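Local coordinates for periplasmic binding protein (Sulfurospirillum deleyianum, PDB 4PAG), which probably serves as the solute-binding component of an ABC transporter, capturing a ligand in the periplasm for import, at residues A[59-64]-A[264-269]. Residues are numbered along the deposited sequence; the frame is centred on the assembly and turned at random.
Sequences KFLSKH and SPFNWT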
loop_
_atom_site.group_PDB
_atom_site.type_symbol
_atom_site.label_atom_id
_atom_site.label_comp_id
_atom_site.label_asym_id
_atom_site.label_seq_id
_atom_site.Cartn_x
_atom_site.Cartn_y
_atom_site.Cartn_z
ATOM N N LYS A 59 13.763 -0.202 12.831
ATOM C CA LYS A 59 14.018 -1.620 13.054
ATOM C C LYS A 59 14.068 -2.422 11.740
ATOM O O LYS A 59 14.616 -3.523 11.716
ATOM C CB LYS A 59 12.941 -2.206 13.979
ATOM C CG LYS A 59 12.727 -1.438 15.288
ATOM C CD LYS A 59 13.885 -1.590 16.264
ATOM C CE LYS A 59 13.979 -3.016 16.798
ATOM N NZ LYS A 59 14.900 -3.157 17.962
ATOM N N PHE A 60 13.508 -1.875 10.657
ATOM C CA PHE A 60 13.339 -2.611 9.399
ATOM C C PHE A 60 14.021 -1.993 8.175
ATOM O O PHE A 60 14.272 -2.695 7.200
ATOM C CB PHE A 60 11.847 -2.740 9.086
ATOM C CG PHE A 60 11.088 -3.599 10.055
ATOM C CD1 PHE A 60 10.997 -4.964 9.858
ATOM C CD2 PHE A 60 10.438 -3.042 11.140
ATOM C CE1 PHE A 60 10.288 -5.756 10.736
ATOM C CE2 PHE A 60 9.721 -3.834 12.029
ATOM C CZ PHE A 60 9.651 -5.189 11.828
ATOM N N LEU A 61 14.311 -0.693 8.221
ATOM C CA LEU A 61 14.777 0.054 7.049
ATOM C C LEU A 61 16.197 0.562 7.249
ATOM O O LEU A 61 16.654 0.755 8.378
ATOM C CB LEU A 61 13.849 1.248 6.795
ATOM C CG LEU A 61 12.357 0.935 6.663
ATOM C CD1 LEU A 61 11.552 2.225 6.618
ATOM C CD2 LEU A 61 12.083 0.075 5.443
ATOM N N SER A 62 16.890 0.799 6.143
ATOM C CA SER A 62 18.272 1.256 6.197
ATOM C C SER A 62 18.368 2.622 6.872
ATOM O O SER A 62 17.445 3.429 6.806
ATOM C CB SER A 62 18.866 1.336 4.791
ATOM O OG SER A 62 18.289 2.409 4.069
ATOM N N LYS A 63 19.495 2.868 7.523
ATOM C CA LYS A 63 19.759 4.173 8.108
ATOM C C LYS A 63 19.736 5.265 7.032
ATOM O O LYS A 63 19.209 6.353 7.272
ATOM C CB LYS A 63 21.094 4.170 8.848
ATOM C CG LYS A 63 21.253 5.324 9.826
ATOM C CD LYS A 63 21.973 4.879 11.091
ATOM C CE LYS A 63 22.361 6.060 11.965
ATOM N NZ LYS A 63 23.410 6.905 11.325
ATOM N N HIS A 64 20.287 4.969 5.852
ATOM C CA HIS A 64 20.267 5.928 4.733
ATOM C C HIS A 64 18.850 6.409 4.450
ATOM O O HIS A 64 18.610 7.612 4.382
ATOM C CB HIS A 64 20.865 5.331 3.456
ATOM C CG HIS A 64 20.696 6.199 2.240
ATOM N ND1 HIS A 64 21.414 7.362 2.047
ATOM C CD2 HIS A 64 19.889 6.074 1.158
ATOM C CE1 HIS A 64 21.054 7.916 0.901
ATOM N NE2 HIS A 64 20.133 7.153 0.339
ATOM N N SER A 264 4.368 -1.909 10.378
ATOM C CA SER A 264 5.818 -1.910 10.546
ATOM C C SER A 264 6.542 -2.659 9.421
ATOM O O SER A 264 6.380 -3.871 9.286
ATOM C CB SER A 264 6.184 -2.531 11.895
ATOM O OG SER A 264 5.580 -1.811 12.959
ATOM N N PRO A 265 7.355 -1.948 8.615
ATOM C CA PRO A 265 7.646 -0.516 8.615
ATOM C C PRO A 265 6.722 0.308 7.709
ATOM O O PRO A 265 6.699 1.542 7.806
ATOM C CB PRO A 265 9.065 -0.477 8.062
ATOM C CG PRO A 265 9.058 -1.567 7.042
ATOM C CD PRO A 265 8.217 -2.660 7.648
ATOM N N PHE A 266 6.003 -0.370 6.815
ATOM C CA PHE A 266 5.045 0.265 5.929
ATOM C C PHE A 266 3.684 -0.386 6.179
ATOM O O PHE A 266 3.601 -1.582 6.469
ATOM C CB PHE A 266 5.399 0.036 4.456
ATOM C CG PHE A 266 6.766 0.504 4.036
ATOM C CD1 PHE A 266 7.388 1.613 4.615
ATOM C CD2 PHE A 266 7.407 -0.138 2.977
ATOM C CE1 PHE A 266 8.638 2.037 4.170
ATOM C CE2 PHE A 266 8.649 0.287 2.527
ATOM C CZ PHE A 266 9.263 1.380 3.121
ATOM N N ASN A 267 2.620 0.389 6.026
ATOM C CA ASN A 267 1.260 -0.122 6.230
ATOM C C ASN A 267 0.943 -1.271 5.271
ATOM O O ASN A 267 1.243 -1.195 4.070
ATOM C CB ASN A 267 0.271 1.014 6.034
ATOM C CG ASN A 267 -1.086 0.729 6.647
ATOM O OD1 ASN A 267 -1.877 -0.075 6.120
ATOM N ND2 ASN A 267 -1.380 1.404 7.751
ATOM N N TRP A 268 0.340 -2.336 5.802
ATOM C CA TRP A 268 0.044 -3.525 5.014
ATOM C C TRP A 268 -1.096 -3.343 4.006
ATOM O O TRP A 268 -1.179 -4.122 3.064
ATOM C CB TRP A 268 -0.266 -4.737 5.919
ATOM C CG TRP A 268 0.941 -5.357 6.562
ATOM C CD1 TRP A 268 2.172 -4.784 6.735
ATOM C CD2 TRP A 268 1.025 -6.660 7.147
ATOM N NE1 TRP A 268 3.013 -5.655 7.367
ATOM C CE2 TRP A 268 2.335 -6.812 7.639
ATOM C CE3 TRP A 268 0.118 -7.716 7.301
ATOM C CZ2 TRP A 268 2.766 -7.982 8.270
ATOM C CZ3 TRP A 268 0.551 -8.871 7.930
ATOM C CH2 TRP A 268 1.856 -8.990 8.407
ATOM N N THR A 269 -1.963 -2.344 4.181
ATOM C CA THR A 269 -3.139 -2.216 3.290
ATOM C C THR A 269 -3.442 -0.840 2.680
ATOM O O THR A 269 -4.101 -0.780 1.641
ATOM C CB THR A 269 -4.433 -2.756 3.960
ATOM O OG1 THR A 269 -4.916 -1.828 4.940
ATOM C CG2 THR A 269 -4.183 -4.097 4.620
#
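Pro265 packs against Phe60 and Leu61 in a buried, largely apolar contact centred on the proline ring. Its CG lies 3.7 Å from Phe60 CB and 3.8 Å from Leu61 CD2, while Pro265 CB is 3.8 Å from Leu61 CG. The peptide bond before Pro265 is cis.

The aromatic part is a CH-pi contact: Pro265 CD stands over the face of the Phe60 ring, 4.3 Å from its centroid and 28° off the normal. Proline and phenylalanine side chains cross at about a right angle, and Ser264 O lies over the centre of the same face. Farther out on the ring, Phe60 CE2 meets Ser264 CB at 3.8 Å.

Leu61 reaches past the proline with its two methyls. Its CG is held beside its own backbone N (chi1 -54°), where it packs on Pro265 CB. CD1 approaches Phe266 CE1 obliquely at 3.8 Å while CD2 comes 3.9 Å from Phe266 CZ. An alanine here would remove CG and both methyls, and would probably leave a gap against Pro265 and the Phe266 ring.

Beyond the apolar patch, Asn267 OD1 accepts from Thr269 N (3.0 Å) in an Asx turn within 264-269.

The contact joins the 59-64 segment, at helix 57-60, to the loop between strand 258-260 and helix 277-288. Phe309 of helix 297-309 touches both Leu61 and Pro265, Tyr305 OH is hydrogen-bonded to Ser264 O, and Ser264 OG to Asn56 OD1. Tyr321 of helix 315-322, part of the pocket holding the bound histidine, touches Ser264.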